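Local coordinates for protein glutathione transferase gst1-6 (Anopheles dirus, PDB 1V2A) that probably catalyses the conjugation of glutathione to halide-bearing electrophiles, releasing a halide and a proton, and works as a homodimeric Delta class detoxification enzyme, at residues F97-T102 with I155-T160; D2-L7 with N27-N32; A19-I24 with A186-Y191; D109-V114 with N165-D170. One frame throughout, in Å; residues are numbered along the deposited sequence.

In the fold
Following the chain from the N terminus, contact 2 closes first, pairing residues 2-7 with 27-32 across the helix 13-22 that connects their strands. Contact 3 starts on that connecting helix, at 19-24, and finishes at 186-191, so it crosses contact 2 and bridges the thioredoxin-like and all-helical domains. Contacts 1 and 4 both fall within its long span. Both begin on helix 86-115, at 97-102 and 109-114, and return at 155-160 and 165-170, so their segments alternate along the chain. Contacts 1 and 3 also touch directly, through Ile155 and Leu158 against Met188 and Leu158 against Tyr191, whereas contacts 3 and 4 lie on opposite sides of the chain's centre.

Contact 1 of 4, residues F97-T102 with I155-T160; sequences FFDIGT and ICLLGT
Asp99 and Leu157, which bury the most surface here, meet where helix 86-115 runs beside helix 152-162. The two helix segments are near parallel, with axes 9.9 Å apart and crossing at 28°, and Thr160 supplies the direct polar link between them. The carboxylate of Asp99 is carried across because its CG is anti to the backbone N (chi1 -169°). It meets Thr160 tip to tip: OG1 of Thr160 donates to OD1 of Asp99 over 2.6 Å, arriving on the syn lone pair, the side of the second oxygen. That second oxygen, Asp99 OD2, accepts a hydrogen bond from a water 2.9 Å away, and the same water donates to Cys156 O at 2.7 Å. Asp99 OD2 is also hydrogen-bonded to Tyr65 OH, a residue of the glutathione sulfonic acid pocket. Leu157 slides past Asp99 in the opposite direction, its CD2 methyl 3.0 Å from Asp99 OD1 and 4.1 Å from Phe98 CD2. The methyl thus lies close to the carboxylate and near the plane of the Phe98 ring, at its edge; Phe98 in turn sits edge-to-face with Phe138. Although all five touching residues are buried, the hydrogen bonds from Thr160 and the water, with that to Tyr65 OH, probably help to keep the carboxylate ionised; through Tyr65 it ties this helix pair to the ligand pocket as a second-shell group.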
loop_
_atom_site.group_PDB
_atom_site.type_symbol
_atom_site.label_atom_id
_atom_site.label_comp_id
_atom_site.label_asym_id
_atom_site.label_seq_id
_atom_site.Cartn_x
_atom_site.Cartn_y
_atom_site.Cartn_z
ATOM N N PHE B 97 4.020 -2.902 -1.788
ATOM C CA PHE B 97 3.830 -1.536 -1.322
ATOM C C PHE B 97 4.470 -0.560 -2.288
ATOM O O PHE B 97 4.133 0.624 -2.322
ATOM C CB PHE B 97 4.365 -1.363 0.104
ATOM C CG PHE B 97 3.442 -1.932 1.152
ATOM C CD1 PHE B 97 3.601 -3.234 1.609
ATOM C CD2 PHE B 97 2.369 -1.185 1.625
ATOM C CE1 PHE B 97 2.703 -3.793 2.527
ATOM C CE2 PHE B 97 1.462 -1.729 2.536
ATOM C CZ PHE B 97 1.629 -3.038 2.990
ATOM N N PHE B 98 5.381 -1.088 -3.093
ATOM C CA PHE B 98 6.052 -0.319 -4.128
ATOM C C PHE B 98 5.007 -0.069 -5.221
ATOM O O PHE B 98 4.927 1.013 -5.803
ATOM C CB PHE B 98 7.208 -1.138 -4.709
ATOM C CG PHE B 98 7.695 -0.640 -6.037
ATOM C CD1 PHE B 98 8.454 0.521 -6.124
ATOM C CD2 PHE B 98 7.373 -1.321 -7.206
ATOM C CE1 PHE B 98 8.886 0.994 -7.359
ATOM C CE2 PHE B 98 7.798 -0.858 -8.436
ATOM C CZ PHE B 98 8.555 0.299 -8.517
ATOM N N ASP B 99 4.193 -1.088 -5.469
ATOM C CA ASP B 99 3.156 -1.030 -6.485
ATOM C C ASP B 99 2.079 -0.013 -6.176
ATOM O O ASP B 99 1.850 0.926 -6.944
ATOM C CB ASP B 99 2.511 -2.408 -6.642
ATOM C CG ASP B 99 1.605 -2.491 -7.847
ATOM O OD1 ASP B 99 2.068 -2.168 -8.956
ATOM O OD2 ASP B 99 0.433 -2.883 -7.691
ATOM N N ILE B 100 1.415 -0.193 -5.046
ATOM C CA ILE B 100 0.339 0.699 -4.681
ATOM C C ILE B 100 0.792 2.121 -4.396
ATOM O O ILE B 100 0.118 3.073 -4.807
ATOM C CB ILE B 100 -0.450 0.164 -3.458
ATOM C CG1 ILE B 100 -1.720 0.991 -3.280
ATOM C CG2 ILE B 100 0.398 0.227 -2.193
ATOM C CD1 ILE B 100 -2.595 0.561 -2.119
ATOM N N GLY B 101 1.926 2.271 -3.708
ATOM C CA GLY B 101 2.408 3.593 -3.359
ATOM C C GLY B 101 3.491 4.243 -4.204
ATOM O O GLY B 101 3.829 5.402 -3.979
ATOM N N THR B 102 4.050 3.531 -5.172
ATOM C CA THR B 102 5.093 4.140 -5.981
ATOM C C THR B 102 4.793 4.122 -7.466
ATOM O O THR B 102 4.527 5.165 -8.056
ATOM C CB THR B 102 6.455 3.457 -5.757
ATOM O OG1 THR B 102 6.828 3.585 -4.380
ATOM C CG2 THR B 102 7.532 4.097 -6.637
ATOM N N ILE B 155 1.982 -10.713 -10.382
ATOM C CA ILE B 155 0.618 -10.531 -10.856
ATOM C C ILE B 155 0.109 -9.095 -10.710
ATOM O O ILE B 155 -0.503 -8.563 -11.641
ATOM C CB ILE B 155 -0.355 -11.480 -10.131
ATOM C CG1 ILE B 155 -0.033 -12.934 -10.507
ATOM C CG2 ILE B 155 -1.791 -11.123 -10.490
ATOM C CD1 ILE B 155 -0.953 -13.959 -9.882
ATOM N N CYS B 156 0.349 -8.478 -9.554
ATOM C CA CYS B 156 -0.092 -7.095 -9.311
ATOM C C CYS B 156 0.672 -6.081 -10.165
ATOM O O CYS B 156 0.083 -5.141 -10.699
ATOM C CB CYS B 156 0.080 -6.705 -7.835
ATOM S SG CYS B 156 -0.886 -7.673 -6.643
ATOM N N LEU B 157 1.983 -6.263 -10.277
ATOM C CA LEU B 157 2.809 -5.350 -11.064
ATOM C C LEU B 157 2.537 -5.489 -12.562
ATOM O O LEU B 157 2.771 -4.555 -13.341
ATOM C CB LEU B 157 4.292 -5.603 -10.767
ATOM C CG LEU B 157 4.744 -5.132 -9.378
ATOM C CD1 LEU B 157 6.141 -5.635 -9.069
ATOM C CD2 LEU B 157 4.680 -3.608 -9.334
ATOM N N LEU B 158 2.052 -6.661 -12.963
ATOM C CA LEU B 158 1.729 -6.905 -14.356
ATOM C C LEU B 158 0.482 -6.089 -14.687
ATOM O O LEU B 158 0.341 -5.575 -15.789
ATOM C CB LEU B 158 1.460 -8.394 -14.589
ATOM C CG LEU B 158 0.730 -8.728 -15.894
ATOM C CD1 LEU B 158 1.570 -8.262 -17.088
ATOM C CD2 LEU B 158 0.469 -10.230 -15.954
ATOM N N GLY B 159 -0.424 -5.962 -13.724
ATOM C CA GLY B 159 -1.623 -5.184 -13.973
ATOM C C GLY B 159 -1.234 -3.726 -14.118
ATOM O O GLY B 159 -1.658 -3.031 -15.036
ATOM N N THR B 160 -0.388 -3.277 -13.204
ATOM C CA THR B 160 0.085 -1.906 -13.175
ATOM C C THR B 160 0.845 -1.477 -14.415
ATOM O O THR B 160 0.628 -0.386 -14.929
ATOM C CB THR B 160 0.983 -1.694 -11.958
ATOM O OG1 THR B 160 0.209 -1.926 -10.772
ATOM C CG2 THR B 160 1.552 -0.281 -11.942
HETATM O O HOH W 1 -1.748 -3.810 -9.293
#

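Contact 2 of 4, residues D2-L7 with N27-N32; sequences DYYYSL and NLKKTN
At the edge of the Tyr4 ring, in its plane, lies Thr31 OG1, which donates to Lys29 O at 2.7 Å, while the extended Lys29 chain runs alongside with CD 3.6 Å from Tyr4 CE2. Tyr5 sets its CB away from the neighbouring strand, but CG in the crowded position between backbone N and carbonyl carbon (chi1 79°) brings the ring back: Lys29 N is at the ring edge and Leu28 CB packs obliquely, 3.5 Å from Tyr5 CE2. These rings decorate parallel strands 2-5 and 27-30 of a beta-alpha-beta unit whose crossover is helix 13-22, in the thioredoxin-like domain. Tyr3 N donates to Asn27 O and Lys29 N to Tyr3 O, each donor above the carbonyl plane, whereas Thr31 N meets Tyr5 O in plane at 2.7 Å. Lys29 NZ makes a salt bridge to Asp2 OD2 (2.9 Å, weak as a hydrogen bond) and donates to Tyr4 OH. Asn27 ND2 donates a very short hydrogen bond (2.4 Å) to Asp2 OD1 from above the carboxylate plane.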
loop_
_atom_site.group_PDB
_atom_site.type_symbol
_atom_site.label_atom_id
_atom_site.label_comp_id
_atom_site.label_asym_id
_atom_site.label_seq_id
_atom_site.Cartn_x
_atom_site.Cartn_y
_atom_site.Cartn_z
ATOM N N ASP B 2 -18.474 -13.666 -4.292
ATOM C CA ASP B 2 -18.804 -12.613 -5.246
ATOM C C ASP B 2 -17.593 -11.710 -5.443
ATOM O O ASP B 2 -16.805 -11.491 -4.516
ATOM C CB ASP B 2 -19.993 -11.773 -4.763
ATOM C CG ASP B 2 -21.227 -12.606 -4.499
ATOM O OD1 ASP B 2 -21.405 -13.646 -5.175
ATOM O OD2 ASP B 2 -22.032 -12.213 -3.622
ATOM N N TYR B 3 -17.452 -11.188 -6.656
ATOM C CA TYR B 3 -16.331 -10.326 -6.982
ATOM C C TYR B 3 -16.784 -9.101 -7.766
ATOM O O TYR B 3 -16.875 -9.136 -8.994
ATOM C CB TYR B 3 -15.294 -11.114 -7.792
ATOM C CG TYR B 3 -14.001 -10.369 -8.026
ATOM C CD1 TYR B 3 -13.173 -10.017 -6.958
ATOM C CD2 TYR B 3 -13.599 -10.019 -9.316
ATOM C CE1 TYR B 3 -11.969 -9.336 -7.171
ATOM C CE2 TYR B 3 -12.400 -9.338 -9.540
ATOM C CZ TYR B 3 -11.591 -9.003 -8.464
ATOM O OH TYR B 3 -10.398 -8.352 -8.684
ATOM N N TYR B 4 -17.086 -8.020 -7.055
ATOM C CA TYR B 4 -17.501 -6.787 -7.714
ATOM C C TYR B 4 -16.256 -6.260 -8.404
ATOM O O TYR B 4 -15.201 -6.133 -7.780
ATOM C CB TYR B 4 -18.035 -5.799 -6.687
ATOM C CG TYR B 4 -19.205 -6.379 -5.936
ATOM C CD1 TYR B 4 -19.006 -7.244 -4.860
ATOM C CD2 TYR B 4 -20.510 -6.154 -6.370
ATOM C CE1 TYR B 4 -20.077 -7.877 -4.238
ATOM C CE2 TYR B 4 -21.588 -6.780 -5.760
ATOM C CZ TYR B 4 -21.368 -7.641 -4.697
ATOM O OH TYR B 4 -22.435 -8.271 -4.114
ATOM N N TYR B 5 -16.376 -5.963 -9.693
ATOM C CA TYR B 5 -15.218 -5.522 -10.448
ATOM C C TYR B 5 -15.565 -4.998 -11.842
ATOM O O TYR B 5 -16.733 -4.840 -12.213
ATOM C CB TYR B 5 -14.286 -6.714 -10.641
ATOM C CG TYR B 5 -14.789 -7.600 -11.745
ATOM C CD1 TYR B 5 -14.017 -7.838 -12.873
ATOM C CD2 TYR B 5 -16.097 -8.089 -11.726
ATOM C CE1 TYR B 5 -14.536 -8.527 -13.965
ATOM C CE2 TYR B 5 -16.628 -8.779 -12.811
ATOM C CZ TYR B 5 -15.842 -8.988 -13.931
ATOM O OH TYR B 5 -16.372 -9.604 -15.043
ATOM N N SER B 6 -14.503 -4.770 -12.608
ATOM C CA SER B 6 -14.567 -4.323 -13.989
ATOM C C SER B 6 -13.175 -4.518 -14.570
ATOM O O SER B 6 -12.212 -3.956 -14.063
ATOM C CB SER B 6 -14.947 -2.854 -14.078
ATOM O OG SER B 6 -14.924 -2.443 -15.434
ATOM N N LEU B 7 -13.074 -5.316 -15.626
ATOM C CA LEU B 7 -11.796 -5.590 -16.280
ATOM C C LEU B 7 -11.064 -4.353 -16.777
ATOM O O LEU B 7 -9.894 -4.436 -17.143
ATOM C CB LEU B 7 -11.993 -6.540 -17.464
ATOM C CG LEU B 7 -12.175 -8.017 -17.123
ATOM C CD1 LEU B 7 -12.361 -8.821 -18.397
ATOM C CD2 LEU B 7 -10.950 -8.500 -16.351
ATOM N N ASN B 27 -17.667 -15.624 -8.671
ATOM C CA ASN B 27 -18.976 -15.236 -9.182
ATOM C C ASN B 27 -18.841 -13.752 -9.502
ATOM O O ASN B 27 -19.085 -12.897 -8.652
ATOM C CB ASN B 27 -20.063 -15.465 -8.124
ATOM C CG ASN B 27 -21.361 -14.717 -8.433
ATOM O OD1 ASN B 27 -21.798 -14.640 -9.584
ATOM N ND2 ASN B 27 -21.989 -14.174 -7.395
ATOM N N LEU B 28 -18.429 -13.464 -10.733
ATOM C CA LEU B 28 -18.213 -12.096 -11.190
ATOM C C LEU B 28 -19.451 -11.218 -11.158
ATOM O O LEU B 28 -20.556 -11.662 -11.463
ATOM C CB LEU B 28 -17.636 -12.109 -12.610
ATOM C CG LEU B 28 -16.137 -12.383 -12.791
ATOM C CD1 LEU B 28 -15.674 -13.495 -11.878
ATOM C CD2 LEU B 28 -15.870 -12.734 -14.246
ATOM N N LYS B 29 -19.254 -9.958 -10.800
ATOM C CA LYS B 29 -20.350 -9.006 -10.742
ATOM C C LYS B 29 -19.907 -7.658 -11.300
ATOM O O LYS B 29 -19.485 -6.776 -10.554
ATOM C CB LYS B 29 -20.828 -8.857 -9.298
ATOM C CG LYS B 29 -21.426 -10.138 -8.734
ATOM C CD LYS B 29 -22.104 -9.894 -7.406
ATOM C CE LYS B 29 -22.903 -11.113 -6.966
ATOM N NZ LYS B 29 -23.571 -10.886 -5.642
ATOM N N LYS B 30 -19.990 -7.507 -12.616
ATOM C CA LYS B 30 -19.586 -6.262 -13.245
ATOM C C LYS B 30 -20.204 -5.112 -12.479
ATOM O O LYS B 30 -21.408 -5.071 -12.251
ATOM C CB LYS B 30 -19.997 -6.231 -14.722
ATOM C CG LYS B 30 -19.076 -7.069 -15.599
ATOM C CD LYS B 30 -19.396 -6.979 -17.091
ATOM C CE LYS B 30 -18.438 -7.881 -17.871
ATOM N NZ LYS B 30 -18.663 -7.901 -19.348
ATOM N N THR B 31 -19.351 -4.183 -12.069
ATOM C CA THR B 31 -19.778 -3.048 -11.279
ATOM C C THR B 31 -19.306 -1.720 -11.848
ATOM O O THR B 31 -18.135 -1.561 -12.184
ATOM C CB THR B 31 -19.223 -3.162 -9.849
ATOM O OG1 THR B 31 -19.581 -4.435 -9.296
ATOM C CG2 THR B 31 -19.758 -2.040 -8.974
ATOM N N ASN B 32 -20.227 -0.770 -11.952
ATOM C CA ASN B 32 -19.896 0.562 -12.430
ATOM C C ASN B 32 -19.905 1.406 -11.167
ATOM O O ASN B 32 -20.948 1.923 -10.771
ATOM C CB ASN B 32 -20.955 1.073 -13.411
ATOM C CG ASN B 32 -20.737 2.523 -13.795
ATOM O OD1 ASN B 32 -20.661 3.394 -12.936
ATOM N ND2 ASN B 32 -20.636 2.787 -15.091
#

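Contact 3 of 4, residues A19-I24 with A186-Y191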
loop_
_atom_site.group_PDB
_atom_site.type_symbol
_atom_site.label_atom_id
_atom_site.label_comp_id
_atom_site.label_asym_id
_atom_site.label_seq_id
_atom_site.Cartn_x
_atom_site.Cartn_y
_atom_site.Cartn_z
ATOM N N ALA B 19 -7.024 -15.889 -9.495
ATOM C CA ALA B 19 -8.106 -16.865 -9.457
ATOM C C ALA B 19 -7.887 -17.992 -10.460
ATOM O O ALA B 19 -8.067 -19.170 -10.132
ATOM C CB ALA B 19 -9.444 -16.181 -9.732
ATOM N N LYS B 20 -7.500 -17.621 -11.680
ATOM C CA LYS B 20 -7.269 -18.589 -12.746
ATOM C C LYS B 20 -6.105 -19.508 -12.421
ATOM O O LYS B 20 -6.163 -20.710 -12.660
ATOM C CB LYS B 20 -6.984 -17.869 -14.067
ATOM C CG LYS B 20 -8.075 -16.903 -14.509
ATOM C CD LYS B 20 -7.829 -16.414 -15.936
ATOM C CE LYS B 20 -8.841 -15.350 -16.331
ATOM N NZ LYS B 20 -10.247 -15.808 -16.128
ATOM N N LYS B 21 -5.045 -18.927 -11.878
ATOM C CA LYS B 21 -3.854 -19.681 -11.524
ATOM C C LYS B 21 -4.085 -20.736 -10.445
ATOM O O LYS B 21 -3.396 -21.749 -10.433
ATOM C CB LYS B 21 -2.758 -18.719 -11.048
ATOM C CG LYS B 21 -1.569 -18.564 -11.985
ATOM C CD LYS B 21 -0.688 -19.796 -11.976
ATOM C CE LYS B 21 0.622 -19.535 -12.697
ATOM N NZ LYS B 21 1.510 -20.723 -12.720
ATOM N N LEU B 22 -5.044 -20.494 -9.549
ATOM C CA LEU B 22 -5.321 -21.406 -8.437
ATOM C C LEU B 22 -6.626 -22.199 -8.519
ATOM O O LEU B 22 -6.984 -22.902 -7.566
ATOM C CB LEU B 22 -5.313 -20.636 -7.114
ATOM C CG LEU B 22 -4.094 -19.794 -6.729
ATOM C CD1 LEU B 22 -4.436 -18.973 -5.501
ATOM C CD2 LEU B 22 -2.884 -20.685 -6.464
ATOM N N GLY B 23 -7.345 -22.071 -9.629
ATOM C CA GLY B 23 -8.591 -22.801 -9.795
ATOM C C GLY B 23 -9.730 -22.381 -8.884
ATOM O O GLY B 23 -10.497 -23.230 -8.414
ATOM N N ILE B 24 -9.861 -21.082 -8.637
ATOM C CA ILE B 24 -10.926 -20.589 -7.771
ATOM C C ILE B 24 -12.082 -20.046 -8.604
ATOM O O ILE B 24 -11.877 -19.277 -9.548
ATOM C CB ILE B 24 -10.444 -19.437 -6.832
ATOM C CG1 ILE B 24 -9.198 -19.855 -6.052
ATOM C CG2 ILE B 24 -11.535 -19.092 -5.830
ATOM C CD1 ILE B 24 -8.650 -18.751 -5.165
ATOM N N ALA B 186 3.259 -15.478 -19.941
ATOM C CA ALA B 186 3.414 -16.831 -20.454
ATOM C C ALA B 186 3.079 -17.809 -19.338
ATOM O O ALA B 186 2.891 -18.996 -19.582
ATOM C CB ALA B 186 4.838 -17.062 -20.938
ATOM N N GLU B 187 2.998 -17.308 -18.110
ATOM C CA GLU B 187 2.683 -18.168 -16.978
ATOM C C GLU B 187 1.264 -17.960 -16.456
ATOM O O GLU B 187 0.823 -18.655 -15.540
ATOM C CB GLU B 187 3.716 -17.970 -15.865
ATOM C CG GLU B 187 5.149 -18.205 -16.343
ATOM C CD GLU B 187 6.146 -18.330 -15.209
ATOM O OE1 GLU B 187 7.364 -18.324 -15.489
ATOM O OE2 GLU B 187 5.716 -18.448 -14.042
ATOM N N MET B 188 0.544 -17.001 -17.032
ATOM C CA MET B 188 -0.846 -16.766 -16.632
ATOM C C MET B 188 -1.698 -17.639 -17.563
ATOM O O MET B 188 -1.585 -17.548 -18.783
ATOM C CB MET B 188 -1.235 -15.291 -16.806
ATOM C CG MET B 188 -0.419 -14.304 -15.995
ATOM S SD MET B 188 -0.698 -14.404 -14.212
ATOM C CE MET B 188 0.741 -15.377 -13.665
ATOM N N PRO B 189 -2.549 -18.507 -16.997
ATOM C CA PRO B 189 -3.413 -19.399 -17.781
ATOM C C PRO B 189 -4.319 -18.679 -18.782
ATOM O O PRO B 189 -5.167 -17.877 -18.394
ATOM C CB PRO B 189 -4.210 -20.133 -16.703
ATOM C CG PRO B 189 -3.236 -20.183 -15.552
ATOM C CD PRO B 189 -2.689 -18.777 -15.557
ATOM N N ASP B 190 -4.144 -18.987 -20.066
ATOM C CA ASP B 190 -4.934 -18.377 -21.139
ATOM C C ASP B 190 -4.880 -16.855 -21.075
ATOM O O ASP B 190 -5.918 -16.197 -21.004
ATOM C CB ASP B 190 -6.399 -18.815 -21.060
ATOM C CG ASP B 190 -6.562 -20.319 -21.056
ATOM O OD1 ASP B 190 -5.872 -20.999 -21.845
ATOM O OD2 ASP B 190 -7.397 -20.816 -20.270
ATOM N N TYR B 191 -3.677 -16.292 -21.110
ATOM C CA TYR B 191 -3.536 -14.844 -21.030
ATOM C C TYR B 191 -4.150 -14.088 -22.206
ATOM O O TYR B 191 -4.992 -13.206 -22.014
ATOM C CB TYR B 191 -2.068 -14.454 -20.912
ATOM C CG TYR B 191 -1.896 -12.988 -20.603
ATOM C CD1 TYR B 191 -2.248 -12.474 -19.355
ATOM C CD2 TYR B 191 -1.413 -12.109 -21.563
ATOM C CE1 TYR B 191 -2.116 -11.118 -19.070
ATOM C CE2 TYR B 191 -1.284 -10.756 -21.294
ATOM C CZ TYR B 191 -1.630 -10.262 -20.044
ATOM O OH TYR B 191 -1.453 -8.921 -19.761
#
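Pro189 and Lys21 form the close-packed part of this contact, where the end of helix 13-22 meets the loop leading into helix 191-206. Pro189 sets its CB toward the helix, and Lys21 crosses the proline at about a right angle, CG of Lys21 lying 3.7 Å from Pro189 CD. A bend at chi2 (-73°) then carries the lysine chain along the loop until CE of Lys21 is 3.0 Å from Glu187 O, with Met188 CE 4.3 Å from the same carbon. The aliphatic part of the lysine, rather than its ammonium group, therefore does most of the touching. The outer side is looser. Lys20 sets off toward the loop, then its chain turns off, bent at chi4, leaving CD 3.9 Å from Pro189 O on an exposed flank. Lys21 NZ and Glu187 OE2 stay 5.0 Å apart, so any attraction between the opposite charges is probably long-range; the other oxygen, Glu187 OE1, is hydrogen-bonded to Tyr144 OH. Just beyond Lys21, Gly23 turns the chain with positive phi in a Schellman motif. Met188 reaches inward onto Ile155 of helix 152-162, while Ile24 packs on helix 64-75, so the contact joins the thioredoxin-like domain to the helical domain.

Contact 4 of 4, residues D109-V114 with N165-D170; sequences DVIHLV and NWLKHD
Leu167 is the centre of this contact, with three aliphatic residues of helix 86-115 gathered around its two methyls and CG. Its CD1 meets Val110 CG1 at 3.7 Å, and its CD2 lies at the same distance, 3.7 Å, from Val114 CG2. The third neighbour, Ile111, comes in with CG1 3.9 Å from Leu167 CG. Val110 and Val114 are one turn apart on the helix and both direct their side chains at the loop, so the leucine, crossing each obliquely, rests against a short apolar strip. Leu167 is placed for this by CG standing anti to its carbonyl carbon (chi1 -60°), and the second torsion (170°) turns CD1 to Val110 and CD2 to Val114. Further out, Ile111 extends its CD1 to within 4.3 Å of Trp166 CB, while the indole itself leads away from the helix and packs on Ile8. The backbone behind Leu167 turns sharply, Lys168 taking positive phi, with Lys168 N bonded weakly to Asn165 O. The contacts between the segments are all carbon to carbon, toward the surface of the helical domain. Val110 also packs on Leu128, and His169 on Met125 and Leu132, so helix 122-141 flanks the join between helix 86-115 and the loop from helix 152-162 to helix 175-185.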
loop_
_atom_site.group_PDB
_atom_site.type_symbol
_atom_site.label_atom_id
_atom_site.label_comp_id
_atom_site.label_asym_id
_atom_site.label_seq_id
_atom_site.Cartn_x
_atom_site.Cartn_y
_atom_site.Cartn_z
ATOM N N ASP B 109 -1.906 8.709 -11.522
ATOM C CA ASP B 109 -1.931 10.154 -11.319
ATOM C C ASP B 109 -1.920 10.776 -12.713
ATOM O O ASP B 109 -2.763 11.607 -13.039
ATOM C CB ASP B 109 -0.707 10.630 -10.529
ATOM C CG ASP B 109 -0.903 10.540 -9.018
ATOM O OD1 ASP B 109 -2.022 10.205 -8.572
ATOM O OD2 ASP B 109 0.066 10.817 -8.274
ATOM N N VAL B 110 -0.974 10.344 -13.542
ATOM C CA VAL B 110 -0.870 10.848 -14.905
ATOM C C VAL B 110 -2.170 10.599 -15.677
ATOM O O VAL B 110 -2.703 11.502 -16.318
ATOM C CB VAL B 110 0.288 10.177 -15.669
ATOM C CG1 VAL B 110 0.413 10.791 -17.047
ATOM C CG2 VAL B 110 1.593 10.348 -14.915
ATOM N N ILE B 111 -2.689 9.378 -15.612
ATOM C CA ILE B 111 -3.917 9.073 -16.337
ATOM C C ILE B 111 -5.067 9.981 -15.910
ATOM O O ILE B 111 -5.830 10.461 -16.759
ATOM C CB ILE B 111 -4.348 7.595 -16.148
ATOM C CG1 ILE B 111 -3.279 6.660 -16.722
ATOM C CG2 ILE B 111 -5.690 7.361 -16.833
ATOM C CD1 ILE B 111 -3.595 5.186 -16.589
ATOM N N HIS B 112 -5.199 10.213 -14.606
ATOM C CA HIS B 112 -6.271 11.063 -14.083
ATOM C C HIS B 112 -6.223 12.473 -14.656
ATOM O O HIS B 112 -7.258 13.110 -14.858
ATOM C CB HIS B 112 -6.204 11.153 -12.558
ATOM C CG HIS B 112 -6.708 9.936 -11.852
ATOM N ND1 HIS B 112 -7.642 9.087 -12.408
ATOM C CD2 HIS B 112 -6.459 9.460 -10.609
ATOM C CE1 HIS B 112 -7.948 8.143 -11.535
ATOM N NE2 HIS B 112 -7.245 8.347 -10.436
ATOM N N LEU B 113 -5.016 12.970 -14.887
ATOM C CA LEU B 113 -4.839 14.300 -15.445
ATOM C C LEU B 113 -5.238 14.272 -16.911
ATOM O O LEU B 113 -6.061 15.073 -17.352
ATOM C CB LEU B 113 -3.383 14.744 -15.306
ATOM C CG LEU B 113 -2.901 14.893 -13.862
ATOM C CD1 LEU B 113 -1.415 15.224 -13.827
ATOM C CD2 LEU B 113 -3.707 15.977 -13.184
ATOM N N VAL B 114 -4.673 13.330 -17.663
ATOM C CA VAL B 114 -4.993 13.226 -19.079
ATOM C C VAL B 114 -6.503 13.094 -19.235
ATOM O O VAL B 114 -7.072 13.520 -20.240
ATOM C CB VAL B 114 -4.286 12.018 -19.736
ATOM C CG1 VAL B 114 -4.580 11.991 -21.237
ATOM C CG2 VAL B 114 -2.798 12.101 -19.497
ATOM N N ASN B 165 -0.480 1.385 -21.086
ATOM C CA ASN B 165 -0.992 1.390 -22.449
ATOM C C ASN B 165 -1.915 2.569 -22.773
ATOM O O ASN B 165 -2.005 2.985 -23.931
ATOM C CB ASN B 165 -1.732 0.080 -22.737
ATOM C CG ASN B 165 -0.790 -1.086 -22.936
ATOM O OD1 ASN B 165 0.240 -0.953 -23.590
ATOM N ND2 ASN B 165 -1.145 -2.242 -22.391
ATOM N N TRP B 166 -2.604 3.096 -21.766
ATOM C CA TRP B 166 -3.512 4.216 -21.992
ATOM C C TRP B 166 -2.735 5.490 -22.306
ATOM O O TRP B 166 -3.269 6.427 -22.891
ATOM C CB TRP B 166 -4.388 4.467 -20.766
ATOM C CG TRP B 166 -5.371 3.386 -20.462
ATOM C CD1 TRP B 166 -5.199 2.339 -19.606
ATOM C CD2 TRP B 166 -6.699 3.262 -20.983
ATOM N NE1 TRP B 166 -6.339 1.572 -19.556
ATOM C CE2 TRP B 166 -7.278 2.117 -20.394
ATOM C CE3 TRP B 166 -7.464 4.013 -21.891
ATOM C CZ2 TRP B 166 -8.581 1.701 -20.681
ATOM C CZ3 TRP B 166 -8.764 3.600 -22.176
ATOM C CH2 TRP B 166 -9.306 2.454 -21.572
ATOM N N LEU B 167 -1.469 5.517 -21.908
ATOM C CA LEU B 167 -0.631 6.684 -22.127
ATOM C C LEU B 167 0.357 6.457 -23.256
ATOM O O LEU B 167 1.231 7.288 -23.491
ATOM C CB LEU B 167 0.142 7.022 -20.848
ATOM C CG LEU B 167 -0.674 7.339 -19.594
ATOM C CD1 LEU B 167 0.246 7.396 -18.385
ATOM C CD2 LEU B 167 -1.413 8.650 -19.782
ATOM N N LYS B 168 0.225 5.337 -23.955
ATOM C CA LYS B 168 1.149 5.037 -25.041
ATOM C C LYS B 168 2.575 5.283 -24.564
ATOM O O LYS B 168 3.453 5.643 -25.347
ATOM C CB LYS B 168 0.835 5.910 -26.258
ATOM C CG LYS B 168 0.074 5.182 -27.338
ATOM C CD LYS B 168 -1.135 4.454 -26.776
ATOM C CE LYS B 168 -1.726 3.521 -27.817
ATOM N NZ LYS B 168 -2.827 2.706 -27.244
ATOM N N HIS B 169 2.790 5.085 -23.268
ATOM C CA HIS B 169 4.102 5.281 -22.672
ATOM C C HIS B 169 5.089 4.293 -23.278
ATOM O O HIS B 169 4.859 3.086 -23.265
ATOM C CB HIS B 169 4.037 5.072 -21.159
ATOM C CG HIS B 169 5.223 5.619 -20.429
ATOM N ND1 HIS B 169 5.307 6.936 -20.028
ATOM C CD2 HIS B 169 6.388 5.037 -20.060
ATOM C CE1 HIS B 169 6.474 7.141 -19.444
ATOM N NE2 HIS B 169 7.148 6.005 -19.450
ATOM N N ASP B 170 6.194 4.811 -23.802
ATOM C CA ASP B 170 7.209 3.973 -24.425
ATOM C C ASP B 170 8.035 3.177 -23.418
ATOM O O ASP B 170 8.682 3.749 -22.544
ATOM C CB ASP B 170 8.144 4.834 -25.278
ATOM C CG ASP B 170 9.248 4.021 -25.931
ATOM O OD1 ASP B 170 8.922 3.081 -26.689
ATOM O OD2 ASP B 170 10.439 4.323 -25.684
#